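Local atomic coordinates of VP4 protein (Tellina virus 1, PDB entry 3P06), a protein that probably acts as a serine protease that cuts the birnavirus polyprotein, within which it is the VP4 portion, and is held in this crystal as an intramolecular acyl-enzyme. Residues G53-L58 and L70-A75; R45-V50 and D65-L70; T118-V123 and K176-P181; S6-L11 and A29-L34. All coordinates share one frame; numbering follows the deposited sequence.

How the contacts relate
Contact 4 comes first along the chain and lies in the hairpin of strands 9-18 and 21-31. Contacts 2 and 1 follow with alternating segments, their centres about 7 Å apart; they share Leu70 and sit on the neighbouring strands 45-48 and 54-58. These three contacts all reach one mixed sheet, and contact 4 joins contact 1 where Gly32 meets Ala75, with centres about 11 Å apart. Contact 3 ties the region before strand 122-123 to a late loop; its centre is about 14 Å from that of contact 4, which it touches, and about 27 Å from that of contact 2. Together they run from an outer strand of the sheet, through its interior, to a urea site.

Contact 1. Residues G53-L58 and L70-A75; sequences GTIYGL and LPIKGA
Thr54 of strand 54-58 bridges in parallel to Ala75, where strand 75-81 begins, with the two CA atoms 4.8 Å apart, and Gly53 just before it comes close to the carbonyl oxygens of Ile72, Lys73 and Gly74. Thr54 N donates to Gly74 O at 3.0 Å. The return approach is weaker in kind: Ala75 CA brings its hydrogen to Thr54 O at 3.2 Å. Gly53, with no side chain in the way, lets its CA come within 3.4 Å of Lys73 O as another CA-H...O contact. Among the side chains Ile55 does most. Its CG1 sits anti to the carbonyl carbon (chi1 -53°), and the terminal CD1 touches two methyls of the other segment, Leu70 CD1 at 3.9 Å and Ile72 CD1 at 3.8 Å, crossing both side chains at about a right angle. On the face shared by Thr54 and Ala75, the Ala75 methyl lies at the edge of the Tyr56 ring, near its plane, with Tyr56 CE2 4.1 Å from Ala75 CB. Between Leu70 and Ile72 the chain bends through an inverse gamma turn centred on Pro71. Leu70 and Ile72 also pack on helix 104-111, whose Asp111 carboxylate accepts bonds from Lys73 N and Gly74 N, one on each oxygen. The contact thus opens the parallel pairing of strands 54-58 and 75-81, which are joined through the short helix 64-67, by one main-chain hydrogen bond and CA-H...O contacts backed by aliphatic methyls, and the two backbone N-H groups at Asp111 would favour a carboxylate that stays ionised.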
loop_
_atom_site.group_PDB
_atom_site.type_symbol
_atom_site.label_atom_id
_atom_site.label_comp_id
_atom_site.label_asym_id
_atom_site.label_seq_id
_atom_site.Cartn_x
_atom_site.Cartn_y
_atom_site.Cartn_z
ATOM N N GLY A 53 -16.138 -7.214 -0.150
ATOM C CA GLY A 53 -15.394 -5.949 -0.062
ATOM C C GLY A 53 -15.295 -5.271 -1.448
ATOM O O GLY A 53 -15.714 -5.841 -2.456
ATOM N N THR A 54 -14.762 -4.052 -1.510
ATOM C CA THR A 54 -14.600 -3.339 -2.795
ATOM C C THR A 54 -13.250 -2.638 -2.733
ATOM O O THR A 54 -12.985 -1.930 -1.725
ATOM C CB THR A 54 -15.692 -2.227 -3.024
ATOM O OG1 THR A 54 -17.007 -2.769 -2.931
ATOM C CG2 THR A 54 -15.546 -1.649 -4.433
ATOM N N ILE A 55 -12.368 -2.840 -3.733
ATOM C CA ILE A 55 -11.082 -2.191 -3.699
ATOM C C ILE A 55 -11.045 -1.260 -4.941
ATOM O O ILE A 55 -11.162 -1.711 -6.095
ATOM C CB ILE A 55 -9.976 -3.253 -3.813
ATOM C CG1 ILE A 55 -10.144 -4.382 -2.742
ATOM C CG2 ILE A 55 -8.557 -2.628 -3.727
ATOM C CD1 ILE A 55 -9.356 -5.627 -3.091
ATOM N N TYR A 56 -10.765 0.005 -4.703
ATOM C CA TYR A 56 -10.656 1.036 -5.719
ATOM C C TYR A 56 -9.209 1.405 -5.934
ATOM O O TYR A 56 -8.387 1.253 -5.044
ATOM C CB TYR A 56 -11.407 2.323 -5.219
ATOM C CG TYR A 56 -12.874 2.146 -4.870
ATOM C CD1 TYR A 56 -13.871 2.461 -5.813
ATOM C CD2 TYR A 56 -13.283 1.660 -3.578
ATOM C CE1 TYR A 56 -15.221 2.351 -5.496
ATOM C CE2 TYR A 56 -14.669 1.553 -3.234
ATOM C CZ TYR A 56 -15.615 1.879 -4.207
ATOM O OH TYR A 56 -16.943 1.771 -3.943
ATOM N N GLY A 57 -8.917 2.008 -7.095
ATOM C CA GLY A 57 -7.622 2.632 -7.336
ATOM C C GLY A 57 -6.745 1.669 -8.183
ATOM O O GLY A 57 -5.605 1.972 -8.448
ATOM N N LEU A 58 -7.292 0.522 -8.596
ATOM C CA LEU A 58 -6.558 -0.482 -9.382
ATOM C C LEU A 58 -6.547 -0.186 -10.858
ATOM O O LEU A 58 -7.441 0.480 -11.328
ATOM C CB LEU A 58 -7.158 -1.882 -9.175
ATOM C CG LEU A 58 -7.310 -2.231 -7.702
ATOM C CD1 LEU A 58 -7.909 -3.646 -7.537
ATOM C CD2 LEU A 58 -5.946 -2.088 -6.923
ATOM N N LEU A 70 -9.334 -11.835 -2.224
ATOM C CA LEU A 70 -8.887 -11.294 -0.944
ATOM C C LEU A 70 -10.006 -11.291 0.115
ATOM O O LEU A 70 -11.162 -11.035 -0.211
ATOM C CB LEU A 70 -8.285 -9.868 -1.103
ATOM C CG LEU A 70 -7.025 -9.797 -1.943
ATOM C CD1 LEU A 70 -6.659 -8.321 -2.370
ATOM C CD2 LEU A 70 -5.903 -10.479 -1.177
ATOM N N PRO A 71 -9.642 -11.559 1.382
ATOM C CA PRO A 71 -10.606 -11.567 2.519
ATOM C C PRO A 71 -10.826 -10.133 3.031
ATOM O O PRO A 71 -10.587 -9.847 4.185
ATOM C CB PRO A 71 -9.910 -12.456 3.583
ATOM C CG PRO A 71 -8.436 -12.364 3.225
ATOM C CD PRO A 71 -8.258 -11.878 1.794
ATOM N N ILE A 72 -11.168 -9.219 2.142
ATOM C CA ILE A 72 -11.411 -7.831 2.507
ATOM C C ILE A 72 -12.948 -7.691 2.473
ATOM O O ILE A 72 -13.596 -8.030 1.448
ATOM C CB ILE A 72 -10.722 -6.876 1.488
ATOM C CG1 ILE A 72 -9.187 -6.943 1.653
ATOM C CG2 ILE A 72 -11.295 -5.445 1.584
ATOM C CD1 ILE A 72 -8.438 -6.238 0.581
ATOM N N LYS A 73 -13.523 -7.220 3.591
ATOM C CA LYS A 73 -15.000 -7.072 3.679
ATOM C C LYS A 73 -15.470 -5.639 3.471
ATOM O O LYS A 73 -16.578 -5.442 3.045
ATOM C CB LYS A 73 -15.528 -7.635 5.019
ATOM C CG LYS A 73 -14.937 -9.017 5.243
ATOM C CD LYS A 73 -15.626 -9.797 6.291
ATOM C CE LYS A 73 -15.140 -9.428 7.672
ATOM N NZ LYS A 73 -16.099 -10.099 8.622
ATOM N N GLY A 74 -14.632 -4.649 3.746
ATOM C CA GLY A 74 -15.055 -3.259 3.590
ATOM C C GLY A 74 -14.515 -2.622 2.291
ATOM O O GLY A 74 -14.088 -3.344 1.344
ATOM N N ALA A 75 -14.532 -1.293 2.223
ATOM C CA ALA A 75 -14.009 -0.576 1.036
ATOM C C ALA A 75 -12.554 -0.207 1.301
ATOM O O ALA A 75 -12.224 0.192 2.435
ATOM C CB ALA A 75 -14.869 0.663 0.729
#

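Contact 2. Residues R45-V50 and D65-L70; sequences RIAQTV and DEAEKL
Val50 N donates to Glu68 O at 2.7 Å. Thr49 CA adds a CA-H...O contact to Glu68 O at 3.3 Å, and Val50 CG2 also lies against that oxygen. The receiving loop is shaped by a type I turn from Ala67 to Leu70. Apolar packing is small: Ala47 CB meets Ala67 CB at 3.8 Å. Separately, the Thr49 methyl CG2 rests against a polar atom, 3.6 Å from Ala67 O. The Thr49 hydroxyl takes the crowded position between the backbone N and the carbonyl carbon (chi1 71°); its OG1 is hydrogen-bonded to Ile72 O and to Gly53 N. Of the charged side chains, Glu68 runs extended past Gln48. A water accepts from Gln48 N at 2.8 Å, while its link to the Glu68 carboxylate is too short to be trusted. In the fold, strand 45-48 is an outermost strand of the mixed sheet within this chain, antiparallel to strand 54-58, and Ala47 also touches Leu58 of that neighbour. Trp103 covers Ala67 and Leu70, and Leu70 continues onto helix 104-111, which leaves the short helix 64-67 packed between the edge strand and the Trp103 loop.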
loop_
_atom_site.group_PDB
_atom_site.type_symbol
_atom_site.label_atom_id
_atom_site.label_comp_id
_atom_site.label_asym_id
_atom_site.label_seq_id
_atom_site.Cartn_x
_atom_site.Cartn_y
_atom_site.Cartn_z
ATOM N N ARG A 45 -10.101 0.802 -12.387
ATOM C CA ARG A 45 -10.695 -0.517 -12.256
ATOM C C ARG A 45 -11.013 -0.813 -10.769
ATOM O O ARG A 45 -10.270 -0.428 -9.842
ATOM C CB ARG A 45 -9.830 -1.588 -12.978
ATOM C CG ARG A 45 -10.045 -3.022 -12.523
ATOM C CD ARG A 45 -11.437 -3.721 -12.961
ATOM N NE ARG A 45 -11.827 -3.613 -14.377
ATOM C CZ ARG A 45 -11.516 -4.493 -15.347
ATOM N NH1 ARG A 45 -10.760 -5.559 -15.082
ATOM N NH2 ARG A 45 -11.966 -4.297 -16.600
ATOM N N ILE A 46 -12.140 -1.457 -10.520
ATOM C CA ILE A 46 -12.498 -1.757 -9.144
ATOM C C ILE A 46 -12.533 -3.282 -8.991
ATOM O O ILE A 46 -12.926 -3.943 -9.932
ATOM C CB ILE A 46 -13.908 -1.190 -8.869
ATOM C CG1 ILE A 46 -13.956 0.379 -8.908
ATOM C CG2 ILE A 46 -14.496 -1.724 -7.516
ATOM C CD1 ILE A 46 -15.549 0.810 -8.999
ATOM N N ALA A 47 -12.095 -3.834 -7.869
ATOM C CA ALA A 47 -12.166 -5.280 -7.613
ATOM C C ALA A 47 -13.208 -5.497 -6.515
ATOM O O ALA A 47 -13.100 -4.913 -5.420
ATOM C CB ALA A 47 -10.822 -5.790 -7.150
ATOM N N GLN A 48 -14.255 -6.261 -6.797
ATOM C CA GLN A 48 -15.188 -6.691 -5.743
ATOM C C GLN A 48 -14.702 -8.067 -5.252
ATOM O O GLN A 48 -14.389 -8.938 -6.092
ATOM C CB GLN A 48 -16.587 -6.831 -6.332
ATOM C CG GLN A 48 -17.046 -5.477 -6.859
ATOM C CD GLN A 48 -18.414 -5.562 -7.420
ATOM O OE1 GLN A 48 -18.691 -6.347 -8.335
ATOM N NE2 GLN A 48 -19.312 -4.793 -6.836
ATOM N N THR A 49 -14.638 -8.269 -3.943
ATOM C CA THR A 49 -14.021 -9.481 -3.445
ATOM C C THR A 49 -15.040 -10.482 -3.051
ATOM O O THR A 49 -16.213 -10.149 -2.762
ATOM C CB THR A 49 -13.178 -9.266 -2.208
ATOM O OG1 THR A 49 -14.075 -8.988 -1.138
ATOM C CG2 THR A 49 -12.166 -8.071 -2.385
ATOM N N VAL A 50 -14.589 -11.722 -2.943
ATOM C CA VAL A 50 -15.493 -12.787 -2.473
ATOM C C VAL A 50 -16.099 -12.553 -1.090
ATOM O O VAL A 50 -17.197 -13.038 -0.840
ATOM C CB VAL A 50 -14.850 -14.158 -2.534
ATOM C CG1 VAL A 50 -14.810 -14.646 -4.042
ATOM C CG2 VAL A 50 -13.451 -14.159 -1.755
ATOM N N ASP A 65 -8.346 -11.081 -10.747
ATOM C CA ASP A 65 -8.765 -12.387 -10.225
ATOM C C ASP A 65 -8.176 -12.681 -8.843
ATOM O O ASP A 65 -8.867 -13.220 -7.989
ATOM C CB ASP A 65 -8.361 -13.537 -11.186
ATOM C CG ASP A 65 -9.136 -13.505 -12.522
ATOM O OD1 ASP A 65 -10.141 -12.767 -12.624
ATOM O OD2 ASP A 65 -8.748 -14.219 -13.486
ATOM N N GLU A 66 -6.880 -12.387 -8.639
ATOM C CA GLU A 66 -6.272 -12.531 -7.323
ATOM C C GLU A 66 -6.810 -11.462 -6.339
ATOM O O GLU A 66 -6.997 -11.759 -5.184
ATOM C CB GLU A 66 -4.736 -12.427 -7.415
ATOM C CG GLU A 66 -3.991 -12.856 -6.142
ATOM C CD GLU A 66 -2.437 -12.579 -6.213
ATOM O OE1 GLU A 66 -1.827 -12.761 -7.293
ATOM O OE2 GLU A 66 -1.858 -12.186 -5.177
ATOM N N ALA A 67 -6.997 -10.221 -6.787
ATOM C CA ALA A 67 -7.614 -9.188 -5.949
ATOM C C ALA A 67 -9.032 -9.638 -5.462
ATOM O O ALA A 67 -9.396 -9.396 -4.295
ATOM C CB ALA A 67 -7.692 -7.811 -6.703
ATOM N N GLU A 68 -9.822 -10.282 -6.345
ATOM C CA GLU A 68 -11.210 -10.703 -5.994
ATOM C C GLU A 68 -11.243 -11.851 -4.960
ATOM O O GLU A 68 -12.284 -12.113 -4.361
ATOM C CB GLU A 68 -12.018 -11.114 -7.227
ATOM C CG GLU A 68 -12.451 -9.953 -8.055
ATOM C CD GLU A 68 -12.895 -10.394 -9.439
ATOM O OE1 GLU A 68 -12.617 -11.540 -9.856
ATOM O OE2 GLU A 68 -13.471 -9.558 -10.151
ATOM N N LYS A 69 -10.108 -12.515 -4.740
ATOM C CA LYS A 69 -10.069 -13.609 -3.757
ATOM C C LYS A 69 -9.629 -13.141 -2.374
ATOM O O LYS A 69 -9.550 -13.946 -1.462
ATOM C CB LYS A 69 -9.182 -14.717 -4.258
ATOM C CG LYS A 69 -9.846 -15.516 -5.401
ATOM C CD LYS A 69 -8.994 -16.701 -5.829
ATOM C CE LYS A 69 -8.099 -16.337 -7.015
ATOM N NZ LYS A 69 -7.906 -17.502 -7.951
ATOM N N LEU A 70 -9.334 -11.835 -2.224
ATOM C CA LEU A 70 -8.887 -11.294 -0.944
ATOM C C LEU A 70 -10.006 -11.291 0.115
ATOM O O LEU A 70 -11.162 -11.035 -0.211
ATOM C CB LEU A 70 -8.285 -9.868 -1.103
ATOM C CG LEU A 70 -7.025 -9.797 -1.943
ATOM C CD1 LEU A 70 -6.659 -8.321 -2.370
ATOM C CD2 LEU A 70 -5.903 -10.479 -1.177
HETATM O O HOH W 1 -14.267 -7.382 -9.405
#

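Contact 3. Residues T118-V123 and K176-P181; sequences TPFLMV and KPWRKP. With URE (urea), chain G.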
loop_
_atom_site.group_PDB
_atom_site.type_symbol
_atom_site.label_atom_id
_atom_site.label_comp_id
_atom_site.label_asym_id
_atom_site.label_seq_id
_atom_site.Cartn_x
_atom_site.Cartn_y
_atom_site.Cartn_z
ATOM N N THR A 118 -3.023 4.889 11.512
ATOM C CA THR A 118 -2.157 4.149 10.554
ATOM C C THR A 118 -0.915 3.717 11.332
ATOM O O THR A 118 -0.367 4.541 12.091
ATOM C CB THR A 118 -1.735 5.150 9.466
ATOM O OG1 THR A 118 -2.911 5.570 8.759
ATOM C CG2 THR A 118 -0.691 4.596 8.518
ATOM N N PRO A 119 -0.472 2.441 11.192
ATOM C CA PRO A 119 0.731 1.984 11.884
ATOM C C PRO A 119 2.001 2.622 11.272
ATOM O O PRO A 119 2.042 2.941 10.070
ATOM C CB PRO A 119 0.761 0.443 11.599
ATOM C CG PRO A 119 -0.012 0.248 10.420
ATOM C CD PRO A 119 -1.119 1.342 10.433
ATOM N N PHE A 120 3.031 2.777 12.083
ATOM C CA PHE A 120 4.267 3.324 11.572
ATOM C C PHE A 120 5.064 2.148 11.046
ATOM O O PHE A 120 6.009 1.700 11.695
ATOM C CB PHE A 120 4.988 4.042 12.690
ATOM C CG PHE A 120 6.240 4.730 12.265
ATOM C CD1 PHE A 120 6.200 5.772 11.364
ATOM C CD2 PHE A 120 7.487 4.345 12.809
ATOM C CE1 PHE A 120 7.388 6.412 10.951
ATOM C CE2 PHE A 120 8.683 5.004 12.373
ATOM C CZ PHE A 120 8.607 6.037 11.489
ATOM N N LEU A 121 4.660 1.644 9.880
ATOM C CA LEU A 121 5.244 0.461 9.345
ATOM C C LEU A 121 4.715 0.323 7.936
ATOM O O LEU A 121 3.514 0.496 7.702
ATOM C CB LEU A 121 4.785 -0.746 10.163
ATOM C CG LEU A 121 5.395 -2.106 9.785
ATOM C CD1 LEU A 121 6.808 -2.200 10.235
ATOM C CD2 LEU A 121 4.607 -3.297 10.342
HETATM N N MSE A 122 5.567 -0.000 6.988
HETATM C CA MSE A 122 5.091 -0.178 5.621
HETATM C C MSE A 122 4.954 -1.671 5.413
HETATM O O MSE A 122 5.660 -2.474 6.075
HETATM C CB MSE A 122 6.107 0.378 4.624
HETATM C CG MSE A 122 6.305 1.898 4.802
HETATM SE SE MSE A 122 7.465 2.504 3.296
HETATM C CE MSE A 122 5.966 2.816 2.095
ATOM N N VAL A 123 4.083 -2.058 4.495
ATOM C CA VAL A 123 3.886 -3.489 4.302
ATOM C C VAL A 123 3.934 -3.851 2.810
ATOM O O VAL A 123 3.357 -3.149 2.009
ATOM C CB VAL A 123 2.527 -3.891 4.953
ATOM C CG1 VAL A 123 2.141 -5.328 4.574
ATOM C CG2 VAL A 123 2.583 -3.697 6.535
ATOM N N LYS A 176 2.345 -0.232 16.381
ATOM C CA LYS A 176 3.482 0.444 15.710
ATOM C C LYS A 176 3.421 1.969 15.853
ATOM O O LYS A 176 2.992 2.696 14.930
ATOM C CB LYS A 176 3.614 -0.022 14.245
ATOM C CG LYS A 176 4.066 -1.502 14.151
ATOM C CD LYS A 176 5.571 -1.675 14.466
ATOM C CE LYS A 176 5.959 -3.167 14.503
ATOM N NZ LYS A 176 5.050 -3.984 15.370
ATOM N N PRO A 177 3.818 2.465 17.046
ATOM C CA PRO A 177 3.714 3.905 17.313
ATOM C C PRO A 177 4.650 4.672 16.372
ATOM O O PRO A 177 5.638 4.122 15.881
ATOM C CB PRO A 177 4.148 4.049 18.802
ATOM C CG PRO A 177 4.812 2.760 19.151
ATOM C CD PRO A 177 4.455 1.715 18.152
ATOM N N TRP A 178 4.320 5.928 16.136
ATOM C CA TRP A 178 5.056 6.808 15.214
ATOM C C TRP A 178 6.332 7.286 15.913
ATOM O O TRP A 178 6.249 8.015 16.934
ATOM C CB TRP A 178 4.129 7.982 14.782
ATOM C CG TRP A 178 3.261 7.467 13.681
ATOM C CD1 TRP A 178 2.284 6.481 13.799
ATOM C CD2 TRP A 178 3.386 7.740 12.260
ATOM N NE1 TRP A 178 1.755 6.191 12.535
ATOM C CE2 TRP A 178 2.428 6.922 11.582
ATOM C CE3 TRP A 178 4.198 8.601 11.495
ATOM C CZ2 TRP A 178 2.261 6.960 10.176
ATOM C CZ3 TRP A 178 4.057 8.616 10.095
ATOM C CH2 TRP A 178 3.085 7.807 9.445
ATOM N N ARG A 179 7.502 6.911 15.390
ATOM C CA ARG A 179 8.758 7.381 16.006
ATOM C C ARG A 179 9.118 8.807 15.516
ATOM O O ARG A 179 9.983 9.468 16.071
ATOM C CB ARG A 179 9.917 6.403 15.755
ATOM C CG ARG A 179 9.712 4.969 16.290
ATOM C CD ARG A 179 9.781 4.920 17.805
ATOM N NE ARG A 179 9.195 3.682 18.316
ATOM C CZ ARG A 179 9.152 3.335 19.597
ATOM N NH1 ARG A 179 9.669 4.120 20.535
ATOM N NH2 ARG A 179 8.582 2.194 19.939
ATOM N N LYS A 180 8.450 9.288 14.483
ATOM C CA LYS A 180 8.547 10.715 14.153
ATOM C C LYS A 180 7.190 11.189 13.632
ATOM O O LYS A 180 6.298 10.378 13.457
ATOM C CB LYS A 180 9.689 10.995 13.157
ATOM C CG LYS A 180 9.506 10.260 11.855
ATOM C CD LYS A 180 10.772 10.384 11.031
ATOM C CE LYS A 180 10.688 9.429 9.874
ATOM N NZ LYS A 180 11.748 9.812 8.916
ATOM N N PRO A 181 7.000 12.505 13.469
ATOM C CA PRO A 181 5.620 12.938 13.205
ATOM C C PRO A 181 5.063 12.592 11.822
ATOM O O PRO A 181 3.845 12.491 11.653
ATOM C CB PRO A 181 5.678 14.495 13.407
ATOM C CG PRO A 181 7.131 14.851 13.451
ATOM C CD PRO A 181 7.819 13.608 14.004
HETATM C C URE G . -0.431 2.209 16.050
HETATM O O URE G . -0.126 1.104 15.590
HETATM N N1 URE G . -1.307 2.278 17.048
HETATM N N2 URE G . 0.062 3.373 15.585
#
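Phe120 and Trp178 lie against each other obliquely, their ring planes 52° apart and the Phe120 ring 4.9 Å from the six-membered ring of Trp178, centroid to centroid. Phe120 CB stands over the face of the five-membered indole ring, 3.8 Å from its centroid, a CH-pi contact almost on the ring normal. The side chains come nearest over the six-membered part, where Phe120 CD1 is 3.5 Å from Trp178 CE3. The CA-CB bond of Phe120 points toward the loop 176-181, and CG is anti to the backbone N (chi1 -176°). Arg179 N sits over a face of the Phe120 ring, toward its rim, while Lys180 CE lies at the ring's edge. Thr118 O lies in the plane of the indole and takes the hydrogen of Trp178 NE1 at 2.7 Å, practically straight at 176°. Phe120 N also bonds to Lys176 O at 2.8 Å, and Phe120 itself centres an inverse gamma turn. Urea docks on the same Lys176 backbone, its O taking Lys176 N at 2.9 Å and its N2 giving a weak bond to Lys176 O. The lysine's NZ turns elsewhere, to Val172 O of helix 166-173. Lys176 O therefore serves both the segment opposite and the urea, which in this contact is gripped by the main-chain N and O of Lys176, beside an indole whose rotation the NE1 bond would restrain.

Contact 4. Residues S6-L11 and A29-L34; sequences SAVGVL and AVKGDL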
loop_
_atom_site.group_PDB
_atom_site.type_symbol
_atom_site.label_atom_id
_atom_site.label_comp_id
_atom_site.label_asym_id
_atom_site.label_seq_id
_atom_site.Cartn_x
_atom_site.Cartn_y
_atom_site.Cartn_z
ATOM N N SER A 6 -7.808 13.363 5.965
ATOM C CA SER A 6 -7.838 12.551 7.186
ATOM C C SER A 6 -8.053 11.152 6.720
ATOM O O SER A 6 -8.972 10.918 5.987
ATOM C CB SER A 6 -9.093 12.863 8.021
ATOM O OG SER A 6 -8.952 14.138 8.532
ATOM N N ALA A 7 -7.285 10.202 7.165
ATOM C CA ALA A 7 -7.370 8.864 6.574
ATOM C C ALA A 7 -6.602 7.958 7.445
ATOM O O ALA A 7 -5.585 8.342 8.050
ATOM C CB ALA A 7 -6.694 8.849 5.180
ATOM N N VAL A 8 -7.052 6.730 7.456
ATOM C CA VAL A 8 -6.358 5.693 8.181
ATOM C C VAL A 8 -6.202 4.526 7.194
ATOM O O VAL A 8 -7.109 4.262 6.411
ATOM C CB VAL A 8 -7.163 5.345 9.467
ATOM C CG1 VAL A 8 -6.745 4.005 10.070
ATOM C CG2 VAL A 8 -6.969 6.497 10.512
ATOM N N GLY A 9 -5.049 3.881 7.208
ATOM C CA GLY A 9 -4.823 2.734 6.356
ATOM C C GLY A 9 -3.433 2.191 6.569
ATOM O O GLY A 9 -2.846 2.385 7.643
ATOM N N VAL A 10 -2.886 1.509 5.554
ATOM C CA VAL A 10 -1.578 0.902 5.720
ATOM C C VAL A 10 -0.698 1.239 4.496
ATOM O O VAL A 10 -1.138 1.065 3.329
ATOM C CB VAL A 10 -1.696 -0.661 5.948
ATOM C CG1 VAL A 10 -0.304 -1.328 5.922
ATOM C CG2 VAL A 10 -2.418 -0.956 7.296
ATOM N N LEU A 11 0.503 1.749 4.785
ATOM C CA LEU A 11 1.401 2.206 3.764
ATOM C C LEU A 11 2.039 1.009 3.010
ATOM O O LEU A 11 2.314 -0.015 3.591
ATOM C CB LEU A 11 2.542 2.993 4.415
ATOM C CG LEU A 11 2.088 4.431 4.760
ATOM C CD1 LEU A 11 3.156 5.039 5.611
ATOM C CD2 LEU A 11 1.867 5.226 3.496
ATOM N N ALA A 29 -3.057 1.793 1.272
ATOM C CA ALA A 29 -4.359 1.120 1.120
ATOM C C ALA A 29 -5.251 1.819 2.203
ATOM O O ALA A 29 -5.094 1.544 3.401
ATOM C CB ALA A 29 -4.240 -0.391 1.479
ATOM N N VAL A 30 -6.151 2.702 1.777
ATOM C CA VAL A 30 -6.858 3.536 2.739
ATOM C C VAL A 30 -8.221 2.895 2.986
ATOM O O VAL A 30 -8.883 2.372 2.060
ATOM C CB VAL A 30 -7.115 4.951 2.181
ATOM C CG1 VAL A 30 -7.872 5.886 3.287
ATOM C CG2 VAL A 30 -5.832 5.574 1.657
ATOM N N LYS A 31 -8.693 2.972 4.214
ATOM C CA LYS A 31 -10.018 2.446 4.504
ATOM C C LYS A 31 -11.082 3.386 3.973
ATOM O O LYS A 31 -11.016 4.586 4.218
ATOM C CB LYS A 31 -10.211 2.299 5.996
ATOM C CG LYS A 31 -9.278 1.248 6.609
ATOM C CD LYS A 31 -9.498 1.307 8.153
ATOM C CE LYS A 31 -10.848 0.689 8.468
ATOM N NZ LYS A 31 -10.608 -0.741 8.907
ATOM N N GLY A 32 -12.081 2.820 3.289
ATOM C CA GLY A 32 -13.172 3.611 2.729
ATOM C C GLY A 32 -13.039 3.803 1.207
ATOM O O GLY A 32 -12.025 3.438 0.569
ATOM N N ASP A 33 -14.107 4.363 0.652
ATOM C CA ASP A 33 -14.213 4.650 -0.718
ATOM C C ASP A 33 -13.720 6.111 -0.926
ATOM O O ASP A 33 -14.471 7.081 -0.696
ATOM C CB ASP A 33 -15.681 4.424 -1.218
ATOM C CG ASP A 33 -15.948 5.060 -2.644
ATOM O OD1 ASP A 33 -17.148 5.091 -3.090
ATOM O OD2 ASP A 33 -14.980 5.477 -3.357
ATOM N N LEU A 34 -12.498 6.238 -1.429
ATOM C CA LEU A 34 -11.909 7.553 -1.733
ATOM C C LEU A 34 -11.681 7.688 -3.242
ATOM O O LEU A 34 -10.829 8.478 -3.662
ATOM C CB LEU A 34 -10.599 7.755 -0.934
ATOM C CG LEU A 34 -10.781 8.128 0.595
ATOM C CD1 LEU A 34 -11.203 6.933 1.505
ATOM C CD2 LEU A 34 -9.465 8.695 1.142
HETATM O O HOH W 2 -9.675 6.293 6.268
#
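Val10 and Ala29 form an antiparallel hydrogen-bonded pair, Val10 N to Ala29 O at 3.1 Å and Ala29 N to Val10 O at 2.9 Å. One step on, Gly9 faces Val30 in a non-hydrogen-bonded pair. Gly9 carries no side chain, and its CA presses a hydrogen toward Ala29 O at 3.2 Å. Lys31 N closes the ladder with a straight bond to Val8 O of 3.0 Å and 178°. The same oxygen is flanked by Lys31 CB and CG and by Val30 CG1. That methyl, anti to the backbone N of Val30 (chi1 -178°), also meets Ala7 CB at 3.7 Å. Where the strands part, a water continues the pairing: it accepts from Val8 N at 2.9 Å and donates to Lys31 O at 3.0 Å. Further out, Gly9 N bonds to Thr118 OG1. Val10 and Ala29 point to one face of the sheet, which helix 104-111 covers through Ala106, Ala107, Ala109 and Ala110. The Lys31 chain bends away to place NZ on Ala110 O and Leu113 O, at and just beyond the C-terminal end of that helix. This hairpin of strands 9-18 and 21-31 is thus bound chiefly by main-chain bonds, with the small apolar side chains of Val10 and Ala29 on the face that packs on the helix, and the lysine's charge, near carbonyls at a helix C-terminus, would probably be stabilised in its protonated form.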